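Long-range contacts in glycosyl transferase family 8 (Streptococcus pneumoniae, PDB 5GVV), which transfers galactose from UDP-galactose to the terminal glucose of already-glycosylated PsrP, the third step in O-glycosylation of this pneumococcal serine-rich repeat protein: residues D100-L105 / L146-K151; E125-A130 / K186-S191. All blocks are in the same frame, centred on the assembly; numbering follows the deposited sequence.

Contact 1: residues D100-L105 / L146-K151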
ATOM      1  N   ASP A 100      28.805 -14.026  -0.932  1.00 23.83           N
ATOM      2  CA  ASP A 100      28.885 -15.446  -1.254  1.00 26.63           C
ATOM      3  C   ASP A 100      27.676 -16.214  -0.705  1.00 27.50           C
ATOM      4  O   ASP A 100      27.300 -17.264  -1.240  1.00 28.74           O
ATOM      5  CB  ASP A 100      30.199 -16.045  -0.744  1.00 29.85           C
ATOM      6  CG  ASP A 100      31.424 -15.395  -1.373  1.00 38.67           C
ATOM      7  OD1 ASP A 100      31.321 -14.882  -2.511  1.00 35.74           O
ATOM      8  OD2 ASP A 100      32.494 -15.396  -0.722  1.00 41.35           O
ATOM      9  N   LYS A 101      27.066 -15.685   0.355  1.00 23.72           N
ATOM     10  CA  LYS A 101      25.848 -16.281   0.915  1.00 24.39           C
ATOM     11  C   LYS A 101      24.762 -15.228   1.133  1.00 22.14           C
ATOM     12  O   LYS A 101      25.054 -14.094   1.532  1.00 23.33           O
ATOM     13  CB  LYS A 101      26.142 -17.027   2.223  1.00 22.27           C
ATOM     14  CG  LYS A 101      24.909 -17.637   2.883  1.00 28.27           C
ATOM     15  CD  LYS A 101      25.264 -18.645   3.972  1.00 25.88           C
ATOM     16  CE  LYS A 101      26.082 -18.025   5.091  1.00 27.66           C
ATOM     17  NZ  LYS A 101      26.162 -18.930   6.281  1.00 26.33           N
ATOM     18  N   VAL A 102      23.516 -15.602   0.852  1.00 19.39           N
ATOM     19  CA  VAL A 102      22.394 -14.681   0.989  1.00 16.49           C
ATOM     20  C   VAL A 102      21.101 -15.433   1.336  1.00 15.57           C
ATOM     21  O   VAL A 102      20.910 -16.585   0.932  1.00 18.37           O
ATOM     22  CB  VAL A 102      22.224 -13.820  -0.293  1.00 16.78           C
ATOM     23  CG1 VAL A 102      21.961 -14.695  -1.504  1.00 16.18           C
ATOM     24  CG2 VAL A 102      21.121 -12.777  -0.121  1.00 13.75           C
ATOM     25  N   LEU A 103      20.230 -14.795   2.112  1.00 14.82           N
ATOM     26  CA  LEU A 103      18.935 -15.380   2.450  1.00 14.11           C
ATOM     27  C   LEU A 103      17.827 -14.778   1.591  1.00 15.71           C
ATOM     28  O   LEU A 103      17.511 -13.592   1.729  1.00 13.48           O
ATOM     29  CB  LEU A 103      18.612 -15.139   3.924  1.00 13.86           C
ATOM     30  CG  LEU A 103      17.226 -15.601   4.385  1.00 14.85           C
ATOM     31  CD1 LEU A 103      17.110 -17.124   4.274  1.00 15.13           C
ATOM     32  CD2 LEU A 103      16.946 -15.137   5.803  1.00 12.86           C
ATOM     33  N   TYR A 104      17.242 -15.581   0.703  1.00 13.77           N
ATOM     34  CA  TYR A 104      16.058 -15.135  -0.031  1.00 14.88           C
ATOM     35  C   TYR A 104      14.789 -15.318   0.802  1.00 16.17           C
ATOM     36  O   TYR A 104      14.623 -16.332   1.485  1.00 13.23           O
ATOM     37  CB  TYR A 104      15.896 -15.864  -1.375  1.00 14.82           C
ATOM     38  CG  TYR A 104      14.517 -15.643  -1.952  1.00 17.56           C
ATOM     39  CD1 TYR A 104      14.211 -14.472  -2.635  1.00 16.25           C
ATOM     40  CD2 TYR A 104      13.503 -16.578  -1.766  1.00 17.04           C
ATOM     41  CE1 TYR A 104      12.938 -14.246  -3.137  1.00 17.61           C
ATOM     42  CE2 TYR A 104      12.229 -16.361  -2.262  1.00 18.67           C
ATOM     43  CZ  TYR A 104      11.953 -15.194  -2.946  1.00 20.60           C
ATOM     44  OH  TYR A 104      10.682 -14.981  -3.442  1.00 19.06           O
ATOM     45  N   LEU A 105      13.888 -14.344   0.737  1.00 13.15           N
ATOM     46  CA  LEU A 105      12.600 -14.478   1.415  1.00 12.79           C
ATOM     47  C   LEU A 105      11.441 -14.085   0.509  1.00 12.32           C
ATOM     48  O   LEU A 105      11.505 -13.067  -0.187  1.00 13.66           O
ATOM     49  CB  LEU A 105      12.556 -13.618   2.681  1.00 10.39           C
ATOM     50  CG  LEU A 105      13.566 -13.884   3.795  1.00 13.82           C
ATOM     51  CD1 LEU A 105      13.496 -12.800   4.860  1.00 13.78           C
ATOM     52  CD2 LEU A 105      13.347 -15.246   4.421  1.00 11.60           C
ATOM     53  N   LEU A 146      15.039 -19.370   1.280  1.00 14.94           N
ATOM     54  CA  LEU A 146      16.206 -20.060   0.748  1.00 16.94           C
ATOM     55  C   LEU A 146      17.492 -19.440   1.260  1.00 17.11           C
ATOM     56  O   LEU A 146      17.785 -18.274   0.969  1.00 17.60           O
ATOM     57  CB  LEU A 146      16.191 -20.039  -0.782  1.00 17.28           C
ATOM     58  CG  LEU A 146      15.006 -20.737  -1.443  1.00 15.83           C
ATOM     59  CD1 LEU A 146      15.027 -20.543  -2.942  1.00 20.29           C
ATOM     60  CD2 LEU A 146      15.020 -22.214  -1.111  1.00 20.48           C
ATOM     61  N   LEU A 147      18.250 -20.208   2.039  1.00 15.73           N
ATOM     62  CA  LEU A 147      19.613 -19.819   2.355  1.00 17.29           C
ATOM     63  C   LEU A 147      20.468 -20.251   1.175  1.00 22.05           C
ATOM     64  O   LEU A 147      20.646 -21.444   0.937  1.00 22.04           O
ATOM     65  CB  LEU A 147      20.097 -20.481   3.643  1.00 20.86           C
ATOM     66  CG  LEU A 147      21.448 -19.940   4.110  1.00 22.43           C
ATOM     67  CD1 LEU A 147      21.417 -18.420   4.146  1.00 21.78           C
ATOM     68  CD2 LEU A 147      21.817 -20.493   5.467  1.00 24.10           C
ATOM     69  N   ILE A 148      20.995 -19.279   0.437  1.00 21.43           N
ATOM     70  CA  ILE A 148      21.572 -19.545  -0.877  1.00 18.23           C
ATOM     71  C   ILE A 148      23.099 -19.431  -0.924  1.00 22.05           C
ATOM     72  O   ILE A 148      23.674 -18.448  -0.453  1.00 21.28           O
ATOM     73  CB  ILE A 148      20.946 -18.605  -1.930  1.00 21.29           C
ATOM     74  CG1 ILE A 148      19.466 -18.951  -2.126  1.00 20.44           C
ATOM     75  CG2 ILE A 148      21.693 -18.685  -3.253  1.00 25.93           C
ATOM     76  CD1 ILE A 148      18.683 -17.939  -2.950  1.00 21.23           C
ATOM     77  N   ASN A 149      23.743 -20.452  -1.485  1.00 22.31           N
ATOM     78  CA  ASN A 149      25.172 -20.400  -1.774  1.00 23.93           C
ATOM     79  C   ASN A 149      25.368 -19.590  -3.054  1.00 24.32           C
ATOM     80  O   ASN A 149      25.500 -20.156  -4.138  1.00 25.78           O
ATOM     81  CB  ASN A 149      25.714 -21.823  -1.943  1.00 27.13           C
ATOM     82  CG  ASN A 149      27.232 -21.879  -2.023  1.00 30.33           C
ATOM     83  OD1 ASN A 149      27.892 -20.909  -2.401  1.00 28.54           O
ATOM     84  ND2 ASN A 149      27.792 -23.032  -1.675  1.00 30.39           N
ATOM     85  N   ASN A 150      25.378 -18.266  -2.923  1.00 24.33           N
ATOM     86  CA  ASN A 150      25.404 -17.372  -4.081  1.00 27.32           C
ATOM     87  C   ASN A 150      26.617 -17.551  -5.001  1.00 29.17           C
ATOM     88  O   ASN A 150      26.509 -17.400  -6.222  1.00 30.04           O
ATOM     89  CB  ASN A 150      25.299 -15.914  -3.632  1.00 26.09           C
ATOM     90  CG  ASN A 150      24.891 -14.990  -4.764  1.00 27.03           C
ATOM     91  OD1 ASN A 150      24.100 -15.370  -5.622  1.00 26.38           O
ATOM     92  ND2 ASN A 150      25.439 -13.779  -4.779  1.00 24.46           N
ATOM     93  N   LYS A 151      27.768 -17.866  -4.419  1.00 27.83           N
ATOM     94  CA  LYS A 151      28.981 -18.070  -5.205  1.00 32.10           C
ATOM     95  C   LYS A 151      28.809 -19.251  -6.159  1.00 34.63           C
ATOM     96  O   LYS A 151      29.117 -19.152  -7.352  1.00 35.10           O
ATOM     97  CB  LYS A 151      30.178 -18.295  -4.282  1.00 32.54           C
ATOM     98  CG  LYS A 151      31.520 -18.377  -5.006  1.00 36.17           C
ATOM     99  CD  LYS A 151      32.631 -18.817  -4.055  1.00 42.09           C
ATOM    100  CE  LYS A 151      33.630 -19.739  -4.749  1.00 47.53           C
ATOM    101  NZ  LYS A 151      34.598 -20.360  -3.794  1.00 49.26           N
TER
HETATM  102  O   HOH W   1      28.454 -19.837  -0.134  1.00 33.49           O

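Contact 2: residues E125-A130 / K186-S191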
ATOM      1  N   GLU A 125      28.799 -27.876   0.705  1.00 35.06           N
ATOM      2  CA  GLU A 125      28.798 -27.922  -0.754  1.00 35.50           C
ATOM      3  C   GLU A 125      27.374 -27.883  -1.307  1.00 35.36           C
ATOM      4  O   GLU A 125      27.166 -27.922  -2.526  1.00 41.27           O
ATOM      5  CB  GLU A 125      29.530 -29.175  -1.250  1.00 45.48           C
ATOM      6  CG  GLU A 125      29.945 -29.136  -2.723  1.00 51.72           C
ATOM      7  CD  GLU A 125      31.431 -28.889  -2.915  1.00 59.76           C
ATOM      8  OE1 GLU A 125      32.139 -29.837  -3.317  1.00 63.58           O
ATOM      9  OE2 GLU A 125      31.892 -27.750  -2.675  1.00 61.33           O
ATOM     10  N   ASN A 126      26.392 -27.801  -0.414  1.00 31.84           N
ATOM     11  CA  ASN A 126      25.000 -27.669  -0.837  1.00 32.69           C
ATOM     12  C   ASN A 126      24.750 -26.335  -1.541  1.00 25.98           C
ATOM     13  O   ASN A 126      25.253 -25.302  -1.105  1.00 25.00           O
ATOM     14  CB  ASN A 126      24.054 -27.822   0.358  1.00 30.90           C
ATOM     15  CG  ASN A 126      24.008 -29.246   0.892  1.00 31.39           C
ATOM     16  OD1 ASN A 126      24.143 -29.478   2.094  1.00 26.37           O
ATOM     17  ND2 ASN A 126      23.808 -30.207  -0.003  1.00 31.34           N
ATOM     18  N   TYR A 127      23.984 -26.367  -2.628  1.00 25.22           N
ATOM     19  CA  TYR A 127      23.631 -25.149  -3.360  1.00 28.96           C
ATOM     20  C   TYR A 127      22.770 -24.223  -2.501  1.00 26.88           C
ATOM     21  O   TYR A 127      22.778 -22.999  -2.686  1.00 24.29           O
ATOM     22  CB  TYR A 127      22.864 -25.487  -4.642  1.00 30.41           C
ATOM     23  CG  TYR A 127      23.673 -26.153  -5.743  1.00 37.74           C
ATOM     24  CD1 TYR A 127      24.126 -25.425  -6.835  1.00 40.41           C
ATOM     25  CD2 TYR A 127      23.952 -27.516  -5.703  1.00 40.95           C
ATOM     26  CE1 TYR A 127      24.847 -26.028  -7.848  1.00 43.51           C
ATOM     27  CE2 TYR A 127      24.673 -28.127  -6.712  1.00 42.42           C
ATOM     28  CZ  TYR A 127      25.116 -27.379  -7.780  1.00 44.84           C
ATOM     29  OH  TYR A 127      25.836 -27.983  -8.784  1.00 51.31           O
ATOM     30  N   LEU A 128      22.026 -24.811  -1.565  1.00 24.03           N
ATOM     31  CA  LEU A 128      21.134 -24.037  -0.708  1.00 23.00           C
ATOM     32  C   LEU A 128      20.667 -24.813   0.519  1.00 24.16           C
ATOM     33  O   LEU A 128      20.943 -26.009   0.663  1.00 23.75           O
ATOM     34  CB  LEU A 128      19.915 -23.545  -1.505  1.00 19.99           C
ATOM     35  CG  LEU A 128      18.920 -24.573  -2.065  1.00 24.55           C
ATOM     36  CD1 LEU A 128      17.804 -24.896  -1.073  1.00 24.94           C
ATOM     37  CD2 LEU A 128      18.328 -24.095  -3.379  1.00 26.25           C
ATOM     38  N   ALA A 129      19.957 -24.112   1.400  1.00 20.23           N
ATOM     39  CA  ALA A 129      19.256 -24.734   2.521  1.00 20.39           C
ATOM     40  C   ALA A 129      17.794 -24.307   2.466  1.00 21.03           C
ATOM     41  O   ALA A 129      17.497 -23.149   2.156  1.00 16.75           O
ATOM     42  CB  ALA A 129      19.875 -24.320   3.850  1.00 20.46           C
ATOM     43  N   ALA A 130      16.881 -25.228   2.765  1.00 16.67           N
ATOM     44  CA  ALA A 130      15.453 -24.919   2.695  1.00 16.43           C
ATOM     45  C   ALA A 130      14.638 -25.830   3.609  1.00 17.09           C
ATOM     46  O   ALA A 130      15.091 -26.915   3.981  1.00 13.74           O
ATOM     47  CB  ALA A 130      14.959 -25.039   1.259  1.00 15.09           C
ATOM     48  N   LYS A 186      17.479 -31.296  -6.312  1.00 39.76           N
ATOM     49  CA  LYS A 186      17.315 -32.465  -5.441  1.00 45.20           C
ATOM     50  C   LYS A 186      18.647 -33.153  -5.124  1.00 46.11           C
ATOM     51  O   LYS A 186      19.544 -33.193  -5.969  1.00 52.11           O
ATOM     52  CB  LYS A 186      16.340 -33.459  -6.074  1.00 47.32           C
ATOM     53  CG  LYS A 186      16.886 -34.128  -7.319  1.00 50.46           C
ATOM     54  CD  LYS A 186      15.805 -34.480  -8.317  1.00 50.07           C
ATOM     55  CE  LYS A 186      16.449 -34.908  -9.618  1.00 49.80           C
ATOM     56  NZ  LYS A 186      17.618 -34.030  -9.898  1.00 53.69           N
ATOM     57  N   ASP A 187      18.775 -33.644  -3.892  1.00 45.15           N
ATOM     58  CA  ASP A 187      19.978 -34.333  -3.407  1.00 50.99           C
ATOM     59  C   ASP A 187      21.197 -33.423  -3.211  1.00 50.32           C
ATOM     60  O   ASP A 187      22.293 -33.903  -2.907  1.00 50.25           O
ATOM     61  CB  ASP A 187      20.344 -35.534  -4.293  1.00 51.51           C
ATOM     62  CG  ASP A 187      19.142 -36.387  -4.643  1.00 56.46           C
ATOM     63  OD1 ASP A 187      18.585 -37.036  -3.734  1.00 55.62           O
ATOM     64  OD2 ASP A 187      18.757 -36.408  -5.832  1.00 62.07           O
ATOM     65  N   GLN A 188      21.009 -32.116  -3.383  1.00 42.36           N
ATOM     66  CA  GLN A 188      22.083 -31.159  -3.122  1.00 42.90           C
ATOM     67  C   GLN A 188      21.594 -29.921  -2.367  1.00 37.55           C
ATOM     68  O   GLN A 188      21.960 -28.789  -2.708  1.00 34.63           O
ATOM     69  CB  GLN A 188      22.811 -30.759  -4.415  1.00 42.75           C
ATOM     70  CG  GLN A 188      23.587 -31.896  -5.068  1.00 47.03           C
ATOM     71  CD  GLN A 188      24.887 -31.438  -5.709  1.00 49.75           C
ATOM     72  OE1 GLN A 188      25.098 -31.623  -6.908  1.00 53.29           O
ATOM     73  NE2 GLN A 188      25.771 -30.854  -4.907  1.00 47.86           N
ATOM     74  N   TYR A 189      20.773 -30.139  -1.342  1.00 32.81           N
ATOM     75  CA  TYR A 189      20.342 -29.048  -0.470  1.00 27.55           C
ATOM     76  C   TYR A 189      20.320 -29.455   1.003  1.00 25.59           C
ATOM     77  O   TYR A 189      20.094 -30.622   1.333  1.00 25.85           O
ATOM     78  CB  TYR A 189      18.992 -28.459  -0.917  1.00 26.64           C
ATOM     79  CG  TYR A 189      17.772 -29.328  -0.676  1.00 28.75           C
ATOM     80  CD1 TYR A 189      17.063 -29.250   0.520  1.00 24.25           C
ATOM     81  CD2 TYR A 189      17.306 -30.192  -1.658  1.00 29.01           C
ATOM     82  CE1 TYR A 189      15.942 -30.029   0.740  1.00 24.65           C
ATOM     83  CE2 TYR A 189      16.184 -30.975  -1.447  1.00 26.60           C
ATOM     84  CZ  TYR A 189      15.506 -30.885  -0.246  1.00 25.24           C
ATOM     85  OH  TYR A 189      14.388 -31.658  -0.029  1.00 25.60           O
ATOM     86  N   SER A 190      20.582 -28.484   1.876  1.00 21.91           N
ATOM     87  CA  SER A 190      20.524 -28.679   3.321  1.00 22.08           C
ATOM     88  C   SER A 190      19.102 -28.438   3.830  1.00 26.46           C
ATOM     89  O   SER A 190      18.329 -27.708   3.206  1.00 22.44           O
ATOM     90  CB  SER A 190      21.486 -27.718   4.022  1.00 23.77           C
ATOM     91  OG  SER A 190      22.796 -27.814   3.497  1.00 32.34           O
ATOM     92  N   SER A 191      18.765 -29.044   4.967  1.00 19.30           N
ATOM     93  CA  SER A 191      17.431 -28.894   5.542  1.00 24.64           C
ATOM     94  C   SER A 191      17.357 -27.816   6.624  1.00 23.52           C
ATOM     95  O   SER A 191      18.251 -27.709   7.468  1.00 26.95           O
ATOM     96  CB  SER A 191      16.935 -30.227   6.115  1.00 22.71           C
ATOM     97  OG  SER A 191      16.550 -31.125   5.092  1.00 29.52           O
TER
HETATM   98  O   HOH W   2      14.161 -29.756   4.165  1.00 20.45           O

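Contact 1: residues D100-L105 / L146-K151
The phenol ring of Y104 meets L146 CD1 obliquely, while CB of the same residue rests against I148 CD1 at 3.8 Å. Y104 shares its sheet face with V102, L146 and I148; chi1 of 166° sets CG anti to the backbone N, beside the carbonyl carbon, and V9 of strand 6-11 touches the side chain. A tyrosine suits this place because its carbon skeleton can be buried while its OH still makes a hydrogen bond, here with D106 OD1. Y104 thus holds a manganese ligand from the second shell, and its side chain itself comes within about 4 Å of the UDP (nearest atoms). The two strands are an antiparallel pair inside the mixed sheet of the GT-A fold, and 101-105 leads directly into the DxD motif. V102 and I148 form a hydrogen-bonded pair, with I148 N to V102 O at 2.7 Å. Their branched side chains lie side by side, V102 CG1 4.1 Å from I148 CB. On the other face K101 crosses L147, its CG 3.8 Å from L147 CD1; the lysine's aliphatic part packs here while NZ goes on to the carbonyls of F119 and L121. Where helix 150-155 begins, N149 is the N-cap, its OD1 accepting from K152 N, and K151 N reaches D100 O at 3.3 Å. A water donates to D100 O and, weakly, to N149 OD1.

Contact 2: residues E125-A130 / K186-S191
Y127 and Q188 cross obliquely where two parallel strands, 128-131 and 189-192, come together at one margin of the mixed GT-A sheet. The plane of the glutamine amide stands 74° from that of the ring, and NE2 sits at the ring's edge, 3.4 Å from Y127 CE2. The backbone carbonyl of Q188 also lies at that ring's edge, in its plane, and accepts from Y127 N at 3.2 Å. K152 adds a cation-pi contact to the ring, and F185 meets it too, uses that suit an aromatic. N126, just ahead of the strand, points its side chain at the partner segment. Chi1 of -70° sets CG beside the backbone N, and from there OD1 accepts from S190 OG at 2.6 Å, the hydroxyl standing 40° above the carboxamide plane. Serine's short arm suits this bond, and its CB still packs 3.8 Å from A129 CB, where small residues let the backbones come close. On the opposite face L128 and Y189 lie side by side, L128 CD1 against Y189 CB at 3.8 Å, and the Y189 ring meets F141 edge-to-face. The S190 backbone bonds through both N and O: N donates to L128 O at 2.8 Å, and O accepts from A130 N. Beyond it a water donates to A130 O and hydrogen-bonds S191 OG at 2.9 Å, the water oxygen lying in plane at the edge of the Y189 ring.

How the contacts relate
From the N terminus the chain lays down 100-105, then 125-130, then 146-151 and finally 186-191, so the two contacts cross: contact 1 closes a loop that contains the first half of contact 2, and contact 2 closes one that contains the second half of contact 1. Across the sheet the order differs, running 101-105, 145-149, 128-131, 189-192. The inner two strands are successive in the chain and pair directly, probably through a hydrogen bond from A129 N to L147 O at 2.8 Å. Together the contacts join the strand leading to the manganese site with the sheet's outermost strand on that side, their centres 11 Å apart.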